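PDB 4OXI: enterobactin synthetase component F-related protein from Vibrio cholerae serotype O1, which probably activates glycine with ATP as the glycyl adenylate, acting as a stand-alone adenylation domain in a lipopolysaccharide-modification pathway related to nonribosomal peptide synthesis. Local coordinates for residues A[68-72]-A[106-111]; A[256-261]-A[281-286]; A[340-345]-A[380-384]. One frame throughout, in Å; residues are numbered along the deposited sequence.

Contact 1 of 3, residues A[68-72]-A[106-111]; sequences ALWVK and RDLAAY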
ATOM      1  N   ALA A  68      -2.726 -21.931   2.353  1.00 22.24           N
ATOM      2  CA  ALA A  68      -1.978 -20.717   1.983  1.00 22.56           C
ATOM      3  C   ALA A  68      -2.841 -19.455   2.021  1.00 22.72           C
ATOM      4  O   ALA A  68      -2.344 -18.359   2.296  1.00 23.07           O
ATOM      5  CB  ALA A  68      -1.365 -20.865   0.597  1.00 20.35           C
ATOM      6  N   LEU A  69      -4.129 -19.617   1.734  1.00 21.24           N
ATOM      7  CA  LEU A  69      -5.024 -18.487   1.556  1.00 22.90           C
ATOM      8  C   LEU A  69      -6.426 -18.813   2.059  1.00 19.18           C
ATOM      9  O   LEU A  69      -6.999 -19.860   1.712  1.00 21.06           O
ATOM     10  CB  LEU A  69      -5.107 -18.131   0.062  1.00 17.87           C
ATOM     11  CG  LEU A  69      -5.964 -16.914  -0.317  1.00 18.72           C
ATOM     12  CD1 LEU A  69      -5.331 -15.620   0.174  1.00 17.47           C
ATOM     13  CD2 LEU A  69      -6.191 -16.839  -1.831  1.00 17.38           C
ATOM     14  N   TRP A  70      -6.987 -17.922   2.870  1.00 19.91           N
ATOM     15  CA  TRP A  70      -8.420 -17.993   3.167  1.00 20.85           C
ATOM     16  C   TRP A  70      -9.082 -16.741   2.593  1.00 19.35           C
ATOM     17  O   TRP A  70      -8.617 -15.627   2.849  1.00 19.56           O
ATOM     18  CB  TRP A  70      -8.666 -18.064   4.671  1.00 18.61           C
ATOM     19  CG  TRP A  70     -10.138 -18.129   5.051  1.00 20.88           C
ATOM     20  CD1 TRP A  70     -10.878 -19.261   5.295  1.00 19.64           C
ATOM     21  CD2 TRP A  70     -11.037 -17.020   5.224  1.00 20.26           C
ATOM     22  NE1 TRP A  70     -12.176 -18.920   5.611  1.00 22.16           N
ATOM     23  CE2 TRP A  70     -12.304 -17.555   5.572  1.00 20.43           C
ATOM     24  CE3 TRP A  70     -10.897 -15.628   5.126  1.00 19.36           C
ATOM     25  CZ2 TRP A  70     -13.424 -16.745   5.812  1.00 20.41           C
ATOM     26  CZ3 TRP A  70     -12.003 -14.822   5.363  1.00 17.91           C
ATOM     27  CH2 TRP A  70     -13.256 -15.383   5.704  1.00 17.78           C
ATOM     28  N   VAL A  71     -10.150 -16.924   1.816  1.00 21.97           N
ATOM     29  CA  VAL A  71     -10.890 -15.795   1.241  1.00 22.76           C
ATOM     30  C   VAL A  71     -12.355 -16.176   0.965  1.00 20.15           C
ATOM     31  O   VAL A  71     -12.640 -17.188   0.307  1.00 19.43           O
ATOM     32  CB  VAL A  71     -10.196 -15.241  -0.049  1.00 20.65           C
ATOM     33  CG1 VAL A  71     -10.104 -16.314  -1.145  1.00 20.57           C
ATOM     34  CG2 VAL A  71     -10.929 -13.999  -0.585  1.00 19.08           C
ATOM     35  N   LYS A  72     -13.281 -15.367   1.472  1.00 20.85           N
ATOM     36  CA  LYS A  72     -14.719 -15.634   1.274  1.00 27.34           C
ATOM     37  C   LYS A  72     -15.096 -17.075   1.581  1.00 22.57           C
ATOM     38  O   LYS A  72     -15.581 -17.792   0.703  1.00 21.26           O
ATOM     39  CB  LYS A  72     -15.144 -15.314  -0.170  1.00 22.91           C
ATOM     40  CG  LYS A  72     -15.002 -13.830  -0.552  1.00 28.77           C
ATOM     41  CD  LYS A  72     -15.376 -13.634  -2.022  1.00 31.30           C
ATOM     42  CE  LYS A  72     -15.149 -12.213  -2.447  1.00 37.02           C
ATOM     43  NZ  LYS A  72     -15.439 -12.066  -3.897  1.00 42.11           N
ATOM     44  N   ARG A 106     -10.037  -8.405  -3.261  1.00 27.43           N
ATOM     45  CA  ARG A 106     -10.453  -9.234  -2.117  1.00 22.82           C
ATOM     46  C   ARG A 106     -11.077 -10.534  -2.552  1.00 25.96           C
ATOM     47  O   ARG A 106     -12.091 -10.972  -2.007  1.00 23.35           O
ATOM     48  CB  ARG A 106     -11.394  -8.468  -1.175  1.00 21.23           C
ATOM     49  CG  ARG A 106     -10.645  -7.344  -0.447  1.00 26.00           C
ATOM     50  CD  ARG A 106     -11.477  -6.576   0.562  1.00 25.99           C
ATOM     51  NE  ARG A 106     -10.764  -5.344   0.903  1.00 26.69           N
ATOM     52  CZ  ARG A 106      -9.739  -5.274   1.751  1.00 28.17           C
ATOM     53  NH1 ARG A 106      -9.309  -6.366   2.389  1.00 25.50           N
ATOM     54  NH2 ARG A 106      -9.150  -4.103   1.967  1.00 25.29           N
ATOM     55  N   ASP A 107     -10.458 -11.137  -3.555  1.00 23.28           N
ATOM     56  CA  ASP A 107     -11.012 -12.303  -4.199  1.00 24.24           C
ATOM     57  C   ASP A 107      -9.849 -13.189  -4.642  1.00 23.82           C
ATOM     58  O   ASP A 107      -8.738 -12.692  -4.880  1.00 22.27           O
ATOM     59  CB  ASP A 107     -11.829 -11.863  -5.412  1.00 26.86           C
ATOM     60  CG  ASP A 107     -12.499 -13.028  -6.122  1.00 29.76           C
ATOM     61  OD1 ASP A 107     -13.674 -13.317  -5.796  1.00 39.47           O
ATOM     62  OD2 ASP A 107     -11.858 -13.667  -6.995  1.00 30.72           O
ATOM     63  N   LEU A 108     -10.101 -14.488  -4.753  1.00 19.53           N
ATOM     64  CA  LEU A 108      -9.069 -15.448  -5.128  1.00 20.66           C
ATOM     65  C   LEU A 108      -8.284 -15.027  -6.371  1.00 22.90           C
ATOM     66  O   LEU A 108      -7.057 -15.200  -6.436  1.00 21.98           O
ATOM     67  CB  LEU A 108      -9.717 -16.804  -5.383  1.00 19.60           C
ATOM     68  CG  LEU A 108      -8.858 -17.840  -6.104  1.00 23.34           C
ATOM     69  CD1 LEU A 108      -7.707 -18.272  -5.197  1.00 20.47           C
ATOM     70  CD2 LEU A 108      -9.717 -19.039  -6.533  1.00 22.15           C
ATOM     71  N   ALA A 109      -8.992 -14.483  -7.357  1.00 21.44           N
ATOM     72  CA  ALA A 109      -8.374 -14.126  -8.633  1.00 21.66           C
ATOM     73  C   ALA A 109      -7.273 -13.087  -8.450  1.00 18.72           C
ATOM     74  O   ALA A 109      -6.247 -13.163  -9.105  1.00 23.16           O
ATOM     75  CB  ALA A 109      -9.419 -13.633  -9.602  1.00 18.18           C
ATOM     76  N   ALA A 110      -7.459 -12.133  -7.541  1.00 21.39           N
ATOM     77  CA  ALA A 110      -6.412 -11.124  -7.303  1.00 18.69           C
ATOM     78  C   ALA A 110      -5.143 -11.742  -6.733  1.00 21.52           C
ATOM     79  O   ALA A 110      -4.038 -11.428  -7.194  1.00 22.03           O
ATOM     80  CB  ALA A 110      -6.917 -10.025  -6.386  1.00 19.55           C
ATOM     81  N   TYR A 111      -5.289 -12.608  -5.723  1.00 19.55           N
ATOM     82  CA  TYR A 111      -4.124 -13.220  -5.070  1.00 18.11           C
ATOM     83  C   TYR A 111      -3.446 -14.266  -5.975  1.00 20.96           C
ATOM     84  O   TYR A 111      -2.227 -14.409  -5.949  1.00 21.69           O
ATOM     85  CB  TYR A 111      -4.503 -13.783  -3.677  1.00 17.16           C
ATOM     86  CG  TYR A 111      -5.098 -12.682  -2.824  1.00 17.12           C
ATOM     87  CD1 TYR A 111      -4.297 -11.855  -2.069  1.00 15.43           C
ATOM     88  CD2 TYR A 111      -6.460 -12.426  -2.847  1.00 17.92           C
ATOM     89  CE1 TYR A 111      -4.840 -10.803  -1.330  1.00 17.72           C
ATOM     90  CE2 TYR A 111      -7.006 -11.393  -2.126  1.00 22.01           C
ATOM     91  CZ  TYR A 111      -6.194 -10.586  -1.370  1.00 19.82           C
ATOM     92  OH  TYR A 111      -6.765  -9.559  -0.660  1.00 22.23           O
TER

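Contact 2 of 3, residues A[256-261]-A[281-286]; sequences DRVGQY and ACLYVV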
ATOM      1  N   ASP A 256       1.399 -19.730  11.552  1.00 27.64           N
ATOM      2  CA  ASP A 256       0.913 -18.363  11.696  1.00 28.03           C
ATOM      3  C   ASP A 256      -0.259 -18.082  10.745  1.00 26.67           C
ATOM      4  O   ASP A 256      -0.363 -18.693   9.675  1.00 24.31           O
ATOM      5  CB  ASP A 256       2.053 -17.362  11.472  1.00 26.66           C
ATOM      6  CG  ASP A 256       2.917 -17.153  12.732  1.00 30.02           C
ATOM      7  OD1 ASP A 256       2.343 -16.878  13.804  1.00 30.17           O
ATOM      8  OD2 ASP A 256       4.166 -17.252  12.653  1.00 31.24           O
ATOM      9  N   ARG A 257      -1.144 -17.174  11.162  1.00 22.27           N
ATOM     10  CA  ARG A 257      -2.282 -16.738  10.353  1.00 22.26           C
ATOM     11  C   ARG A 257      -2.181 -15.243  10.183  1.00 22.96           C
ATOM     12  O   ARG A 257      -2.246 -14.496  11.158  1.00 20.46           O
ATOM     13  CB  ARG A 257      -3.606 -17.073  11.042  1.00 25.69           C
ATOM     14  CG  ARG A 257      -3.841 -18.570  11.219  1.00 26.51           C
ATOM     15  CD  ARG A 257      -5.208 -18.837  11.840  1.00 27.10           C
ATOM     16  NE  ARG A 257      -5.515 -20.261  11.838  1.00 31.91           N
ATOM     17  CZ  ARG A 257      -6.729 -20.764  12.037  1.00 35.45           C
ATOM     18  NH1 ARG A 257      -7.772 -19.962  12.258  1.00 34.15           N
ATOM     19  NH2 ARG A 257      -6.899 -22.070  12.014  1.00 32.13           N
ATOM     20  N   VAL A 258      -2.007 -14.811   8.941  1.00 21.68           N
ATOM     21  CA  VAL A 258      -1.698 -13.428   8.657  1.00 19.32           C
ATOM     22  C   VAL A 258      -2.903 -12.689   8.101  1.00 19.65           C
ATOM     23  O   VAL A 258      -3.520 -13.129   7.127  1.00 21.33           O
ATOM     24  CB  VAL A 258      -0.550 -13.337   7.651  1.00 23.69           C
ATOM     25  CG1 VAL A 258      -0.223 -11.880   7.352  1.00 21.33           C
ATOM     26  CG2 VAL A 258       0.668 -14.066   8.203  1.00 23.08           C
ATOM     27  N   GLY A 259      -3.256 -11.575   8.733  1.00 21.29           N
ATOM     28  CA  GLY A 259      -4.353 -10.768   8.235  1.00 19.62           C
ATOM     29  C   GLY A 259      -3.971 -10.099   6.923  1.00 22.12           C
ATOM     30  O   GLY A 259      -2.806  -9.752   6.706  1.00 21.42           O
ATOM     31  N   GLN A 260      -4.946  -9.941   6.034  1.00 19.99           N
ATOM     32  CA  GLN A 260      -4.772  -9.120   4.839  1.00 19.01           C
ATOM     33  C   GLN A 260      -5.848  -8.027   4.862  1.00 17.69           C
ATOM     34  O   GLN A 260      -6.889  -8.151   4.225  1.00 17.07           O
ATOM     35  CB  GLN A 260      -4.884  -9.976   3.571  1.00 16.06           C
ATOM     36  CG  GLN A 260      -4.104  -9.439   2.380  1.00 19.82           C
ATOM     37  CD  GLN A 260      -4.678  -8.139   1.835  1.00 20.09           C
ATOM     38  OE1 GLN A 260      -5.553  -8.153   0.964  1.00 20.20           O
ATOM     39  NE2 GLN A 260      -4.194  -7.010   2.350  1.00 17.26           N
ATOM     40  N   TYR A 261      -5.595  -6.963   5.613  1.00 16.80           N
ATOM     41  CA  TYR A 261      -6.574  -5.895   5.780  1.00 19.27           C
ATOM     42  C   TYR A 261      -6.553  -4.817   4.675  1.00 23.17           C
ATOM     43  O   TYR A 261      -7.597  -4.454   4.148  1.00 23.69           O
ATOM     44  CB  TYR A 261      -6.371  -5.247   7.150  1.00 18.53           C
ATOM     45  CG  TYR A 261      -7.225  -4.026   7.405  1.00 23.16           C
ATOM     46  CD1 TYR A 261      -8.503  -4.135   7.952  1.00 25.60           C
ATOM     47  CD2 TYR A 261      -6.741  -2.759   7.123  1.00 23.89           C
ATOM     48  CE1 TYR A 261      -9.270  -2.996   8.209  1.00 28.55           C
ATOM     49  CE2 TYR A 261      -7.501  -1.625   7.363  1.00 28.85           C
ATOM     50  CZ  TYR A 261      -8.753  -1.743   7.900  1.00 29.14           C
ATOM     51  OH  TYR A 261      -9.472  -0.587   8.131  1.00 41.48           O
ATOM     52  N   ALA A 281       2.895 -19.426   5.797  1.00 23.05           N
ATOM     53  CA  ALA A 281       1.744 -19.179   6.661  1.00 23.93           C
ATOM     54  C   ALA A 281       0.450 -19.095   5.865  1.00 26.17           C
ATOM     55  O   ALA A 281       0.473 -19.227   4.633  1.00 24.02           O
ATOM     56  CB  ALA A 281       1.953 -17.908   7.464  1.00 22.36           C
ATOM     57  N   CYS A 282      -0.678 -18.878   6.556  1.00 22.02           N
ATOM     58  CA  CYS A 282      -1.953 -18.711   5.863  1.00 21.30           C
ATOM     59  C   CYS A 282      -2.401 -17.262   5.900  1.00 23.64           C
ATOM     60  O   CYS A 282      -2.453 -16.636   6.976  1.00 21.16           O
ATOM     61  CB  CYS A 282      -3.062 -19.607   6.432  1.00 20.94           C
ATOM     62  SG  CYS A 282      -4.572 -19.641   5.347  1.00 23.43           S
ATOM     63  N   LEU A 283      -2.707 -16.733   4.716  1.00 21.11           N
ATOM     64  CA  LEU A 283      -3.148 -15.347   4.573  1.00 23.18           C
ATOM     65  C   LEU A 283      -4.676 -15.314   4.661  1.00 19.76           C
ATOM     66  O   LEU A 283      -5.354 -16.062   3.958  1.00 21.10           O
ATOM     67  CB  LEU A 283      -2.673 -14.779   3.225  1.00 15.31           C
ATOM     68  CG  LEU A 283      -2.871 -13.296   2.914  1.00 18.20           C
ATOM     69  CD1 LEU A 283      -2.041 -12.420   3.843  1.00 15.02           C
ATOM     70  CD2 LEU A 283      -2.515 -12.991   1.458  1.00 16.64           C
ATOM     71  N   TYR A 284      -5.214 -14.465   5.535  1.00 17.70           N
ATOM     72  CA  TYR A 284      -6.661 -14.334   5.661  1.00 19.06           C
ATOM     73  C   TYR A 284      -7.128 -12.997   5.087  1.00 19.79           C
ATOM     74  O   TYR A 284      -6.835 -11.932   5.638  1.00 17.75           O
ATOM     75  CB  TYR A 284      -7.106 -14.484   7.127  1.00 16.29           C
ATOM     76  CG  TYR A 284      -7.108 -15.931   7.606  1.00 20.69           C
ATOM     77  CD1 TYR A 284      -8.303 -16.619   7.791  1.00 19.65           C
ATOM     78  CD2 TYR A 284      -5.908 -16.612   7.851  1.00 21.67           C
ATOM     79  CE1 TYR A 284      -8.313 -17.937   8.215  1.00 24.18           C
ATOM     80  CE2 TYR A 284      -5.908 -17.944   8.281  1.00 23.60           C
ATOM     81  CZ  TYR A 284      -7.117 -18.592   8.464  1.00 26.89           C
ATOM     82  OH  TYR A 284      -7.140 -19.903   8.888  1.00 37.28           O
ATOM     83  N   VAL A 285      -7.858 -13.057   3.979  1.00 18.77           N
ATOM     84  CA  VAL A 285      -8.349 -11.837   3.340  1.00 18.99           C
ATOM     85  C   VAL A 285      -9.541 -11.246   4.092  1.00 18.25           C
ATOM     86  O   VAL A 285     -10.566 -11.908   4.255  1.00 18.55           O
ATOM     87  CB  VAL A 285      -8.750 -12.125   1.886  1.00 20.73           C
ATOM     88  CG1 VAL A 285      -9.355 -10.877   1.230  1.00 18.00           C
ATOM     89  CG2 VAL A 285      -7.520 -12.606   1.115  1.00 19.53           C
ATOM     90  N   VAL A 286      -9.417 -10.001   4.545  1.00 19.12           N
ATOM     91  CA  VAL A 286     -10.513  -9.348   5.264  1.00 18.29           C
ATOM     92  C   VAL A 286     -11.587  -8.919   4.279  1.00 20.17           C
ATOM     93  O   VAL A 286     -11.337  -8.074   3.421  1.00 23.48           O
ATOM     94  CB  VAL A 286     -10.030  -8.119   6.039  1.00 21.01           C
ATOM     95  CG1 VAL A 286     -11.215  -7.400   6.696  1.00 22.25           C
ATOM     96  CG2 VAL A 286      -8.996  -8.534   7.092  1.00 17.80           C
TER

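Contact 3 of 3, residues A[340-345]-A[380-384]; sequences LLHDLA and MASVP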
ATOM      1  N   LEU A 340       1.534   6.898  15.462  1.00 31.76           N
ATOM      2  CA  LEU A 340       0.991   5.949  16.430  1.00 33.37           C
ATOM      3  C   LEU A 340       1.025   6.608  17.799  1.00 34.65           C
ATOM      4  O   LEU A 340       2.094   6.964  18.297  1.00 35.68           O
ATOM      5  CB  LEU A 340       1.820   4.661  16.437  1.00 27.38           C
ATOM      6  CG  LEU A 340       1.384   3.549  17.386  1.00 30.74           C
ATOM      7  CD1 LEU A 340      -0.052   3.142  17.093  1.00 32.35           C
ATOM      8  CD2 LEU A 340       2.307   2.348  17.269  1.00 28.36           C
ATOM      9  N   LEU A 341      -0.137   6.809  18.404  1.00 37.30           N
ATOM     10  CA  LEU A 341      -0.163   7.433  19.721  1.00 39.23           C
ATOM     11  C   LEU A 341       0.073   6.415  20.825  1.00 36.39           C
ATOM     12  O   LEU A 341      -0.386   5.273  20.732  1.00 37.27           O
ATOM     13  CB  LEU A 341      -1.469   8.184  19.941  1.00 40.21           C
ATOM     14  CG  LEU A 341      -1.354   9.576  19.331  1.00 44.62           C
ATOM     15  CD1 LEU A 341      -2.596  10.377  19.555  1.00 47.37           C
ATOM     16  CD2 LEU A 341      -0.177  10.281  19.956  1.00 47.47           C
ATOM     17  N   HIS A 342       0.810   6.830  21.852  1.00 36.99           N
ATOM     18  CA  HIS A 342       1.190   5.935  22.930  1.00 37.14           C
ATOM     19  C   HIS A 342      -0.033   5.270  23.536  1.00 38.40           C
ATOM     20  O   HIS A 342      -0.048   4.044  23.723  1.00 38.83           O
ATOM     21  CB  HIS A 342       1.963   6.675  24.021  1.00 40.38           C
ATOM     22  CG  HIS A 342       2.456   5.772  25.106  1.00 39.17           C
ATOM     23  ND1 HIS A 342       3.714   5.207  25.086  1.00 41.58           N
ATOM     24  CD2 HIS A 342       1.843   5.292  26.215  1.00 34.76           C
ATOM     25  CE1 HIS A 342       3.864   4.436  26.148  1.00 42.67           C
ATOM     26  NE2 HIS A 342       2.744   4.470  26.849  1.00 42.19           N
ATOM     27  N   ASP A 343      -1.055   6.077  23.817  1.00 36.73           N
ATOM     28  CA  ASP A 343      -2.285   5.594  24.442  1.00 40.90           C
ATOM     29  C   ASP A 343      -3.045   4.591  23.571  1.00 38.77           C
ATOM     30  O   ASP A 343      -3.680   3.660  24.090  1.00 41.12           O
ATOM     31  CB  ASP A 343      -3.191   6.768  24.846  1.00 41.95           C
ATOM     32  CG  ASP A 343      -2.592   7.612  25.977  1.00 56.24           C
ATOM     33  OD1 ASP A 343      -1.774   7.072  26.764  1.00 50.21           O
ATOM     34  OD2 ASP A 343      -2.937   8.816  26.075  1.00 61.08           O
ATOM     35  N   LEU A 344      -2.992   4.776  22.255  1.00 34.83           N
ATOM     36  CA  LEU A 344      -3.588   3.797  21.349  1.00 33.90           C
ATOM     37  C   LEU A 344      -2.796   2.499  21.363  1.00 33.31           C
ATOM     38  O   LEU A 344      -3.364   1.410  21.464  1.00 33.20           O
ATOM     39  CB  LEU A 344      -3.647   4.336  19.925  1.00 35.55           C
ATOM     40  CG  LEU A 344      -4.737   5.348  19.606  1.00 35.69           C
ATOM     41  CD1 LEU A 344      -4.794   5.543  18.099  1.00 36.29           C
ATOM     42  CD2 LEU A 344      -6.087   4.889  20.162  1.00 34.56           C
ATOM     43  N   ALA A 345      -1.476   2.605  21.255  1.00 30.13           N
ATOM     44  CA  ALA A 345      -0.669   1.404  21.210  1.00 29.12           C
ATOM     45  C   ALA A 345      -0.829   0.649  22.526  1.00 35.45           C
ATOM     46  O   ALA A 345      -0.847  -0.588  22.539  1.00 33.31           O
ATOM     47  CB  ALA A 345       0.784   1.736  20.945  1.00 28.44           C
ATOM     48  N   MET A 380       6.311   8.543  26.980  1.00 50.15           N
ATOM     49  CA  MET A 380       6.224   9.533  25.897  1.00 45.51           C
ATOM     50  C   MET A 380       4.795   9.605  25.369  1.00 44.89           C
ATOM     51  O   MET A 380       4.013   8.678  25.571  1.00 43.89           O
ATOM     52  CB  MET A 380       7.167   9.174  24.739  1.00 46.49           C
ATOM     53  CG  MET A 380       8.600   8.867  25.140  1.00 52.05           C
ATOM     54  SD  MET A 380       9.605   8.263  23.757  1.00 61.30           S
ATOM     55  CE  MET A 380       9.468   9.634  22.621  1.00 45.48           C
ATOM     56  N   ALA A 381       4.451  10.687  24.676  1.00 41.99           N
ATOM     57  CA  ALA A 381       3.085  10.835  24.161  1.00 43.59           C
ATOM     58  C   ALA A 381       2.841  10.108  22.831  1.00 41.99           C
ATOM     59  O   ALA A 381       1.699   9.772  22.489  1.00 41.18           O
ATOM     60  CB  ALA A 381       2.732  12.297  24.029  1.00 47.31           C
ATOM     61  N   SER A 382       3.909   9.883  22.072  1.00 43.61           N
ATOM     62  CA  SER A 382       3.801   9.168  20.800  1.00 43.85           C
ATOM     63  C   SER A 382       4.841   8.062  20.745  1.00 36.72           C
ATOM     64  O   SER A 382       5.831   8.087  21.482  1.00 43.63           O
ATOM     65  CB  SER A 382       4.045  10.117  19.636  1.00 43.33           C
ATOM     66  OG  SER A 382       5.356  10.647  19.736  1.00 48.14           O
ATOM     67  N   VAL A 383       4.614   7.094  19.871  1.00 32.58           N
ATOM     68  CA  VAL A 383       5.570   6.020  19.660  1.00 28.50           C
ATOM     69  C   VAL A 383       6.551   6.478  18.595  1.00 28.83           C
ATOM     70  O   VAL A 383       6.143   6.938  17.523  1.00 31.45           O
ATOM     71  CB  VAL A 383       4.856   4.740  19.213  1.00 29.24           C
ATOM     72  CG1 VAL A 383       5.845   3.602  19.015  1.00 25.67           C
ATOM     73  CG2 VAL A 383       3.782   4.355  20.223  1.00 28.56           C
ATOM     74  N   PRO A 384       7.852   6.386  18.892  1.00 27.05           N
ATOM     75  CA  PRO A 384       8.895   6.715  17.907  1.00 29.44           C
ATOM     76  C   PRO A 384       8.737   5.876  16.636  1.00 29.91           C
ATOM     77  O   PRO A 384       8.196   4.773  16.714  1.00 28.40           O
ATOM     78  CB  PRO A 384      10.189   6.303  18.614  1.00 30.27           C
ATOM     79  CG  PRO A 384       9.852   6.354  20.107  1.00 30.59           C
ATOM     80  CD  PRO A 384       8.397   6.017  20.214  1.00 29.94           C
TER
HETATM   81  O   HOH W   1       4.403   6.878  14.718  1.00 35.47           O
HETATM   82  O   HOH W   2       6.004   5.539  23.487  1.00 37.97           O

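Contact 1 of 3, residues A[68-72]-A[106-111]
The capped first turn of helix 108-119 packs, with the loop residues before it, on the end of strand 67-71 through Leu69 and Val71 and on Lys72 just beyond it; all three side chains set out toward segment 106-111. At the buried end, CD2 of Leu69 lies 3.9 Å from Tyr111 CB and 4.0 Å from Leu108 CD1, wedged between two residues that stand one turn apart. The Leu69 and Tyr111 side chains cross at about a right angle, and CD1 of Leu69 sits over one face of the phenol ring. Beyond that ring the hydroxyl of Tyr111 is hydrogen-bonded to Gln260.

Val71 splits its two methyls between the helix start and the loop before it. With CG2 anti to the backbone N, that methyl comes to 3.5 Å from the carbonyl oxygen of Arg106, while CG1 faces the backbone N of Leu108.

Here the chain enters the helix through an N-cap. Asp107 OD2 accepts from Ala109 N at 3.0 Å in a nearly straight bond (171°), met on the anti side of the carboxylate and 24° out of its plane. The other oxygen turns to Lys72, which, extended beyond CG, lays its CE 3.3 Å from Arg106 O and brings NZ to 2.9 Å from Asp107 OD1, a salt bridge made through the anti lone pair. The lysine, exposed just past the strand end, probably eases the repulsion between Asp107 and Asp151, whose carboxylate lies close to OD2. Arg106 sends its guanidinium away from the strand, to Asp263 and the backbone oxygen of Tyr261.

Contact 2 of 3, residues A[256-261]-A[281-286]
Arg257 and Tyr284 meet on one face of a parallel strand pair, and Val258, Gln260 and Leu283 pack on the other. Five backbone bonds join strand 257-260 to strand 282-285 in alternation, from Cys282 N to Asp256 O through to Val286 N to Gln260 O. The middle is shortest, with Val258 N to Cys282 O and Tyr284 N to Val258 O both 2.7 Å. Toward the C-terminal ends the ladder distorts: Gln260 N meets Tyr284 O with an N-H...O angle of only 141°.

The buried, apolar part is the face of Val258 and Leu283. Leu283 CD1 lies 4.0 Å from Val258 CG1 and 3.8 Å from Gln260 CB, between two residues that are neighbours on that face of the strand. Gln260 bends at chi2 (-68°), which carries its amide away from Leu283: OE1 has Tyr111 as its partner, and NE2 reaches Asp272 and the backbone of Ser262. Ile273 and Ser276 of helix 268-279 pack against Leu283.

The face of Arg257 and Tyr284 is the more open one: Arg257 is partly exposed, although its chain lies close on the tyrosine. Extended from CG to NE, the arginine runs obliquely across it, its CG 3.6 Å from Tyr284 CE2. The guanidinium and ring planes are 23° apart, and Tyr284 OH lies over the centre of one guanidinium face, 3.3 Å from Arg257 CZ. This is contact without a hydrogen bond; NH1 instead donates to the carbonyl of His301. Strand, helix 268-279 and adjacent parallel strand together form a classic beta-alpha-beta unit.

Contact 3 of 3, residues A[340-345]-A[380-384]
Leu340 and Val383 lie side by side and point the same way, at the start of helix 342-352, where the loop between strands 370-373 and 387-388 runs past the helix N terminus. Leu340 CG is 3.8 Å from Val383 CG2, and its CD2 branch rests against the same valine. With CG1 of Val383 anti to the backbone N (chi1 -179°), CG2 is turned to the helix and also meets Ala345 CB at 4.0 Å, so one methyl bridges the residue before the N-cap and the first turn. Ile313 packs on Leu340 and Phe374 on Val383, extending the apolar cluster beyond the pair. The side chain of Leu340 comes within about 6 Å of the bound glycyl adenylate, which places this packing near the ligand in the adenylation domain.

Two backbone bonds flank Leu341, the N-cap residue, and make a single bridge with Ser382. Val383 N donates to Leu340 O in an almost straight bond (176°). His342 N, at the helix start, donates to Ala381 O. The loop thereby supplies an acceptor to a first-turn N-H.

Leu341 starts away from the loop, yet its end returns: CD2 comes to 3.2 Å from Ala381 O. His342 has CG anti to its own N (chi1 -176°), a setting that carries the imidazole out beside Met380, whose carbonyl oxygen lies obliquely to the ring and 3.3 Å from His342 CB. Phe374 meets the same ring. At the ring edge, in its plane, a water lies 2.8 Å from His342 ND1 and donates to Ser382 O.

How the contacts relate
From the N terminus the three contacts follow in series, none nesting in or crossing another. Contact 1 closes a loop of 33 residues, setting helix 108-119 on strand 67-71. Contact 2 closes a shorter crossover of 19 residues, and its strand 282-285 lies next to 67-71 in one mixed sheet. The two therefore touch, with centres 10 Å apart, and residues of 106-111 hydrogen-bond to the end of strand 257-260 and the residue after it. Contact 3 closes 34 residues and ties the start of helix 342-352 to the loop between strands 370-373 and 387-388 of another mixed sheet. Its nearest atoms are about 13 Å from contact 2 and about 19 Å from contact 1.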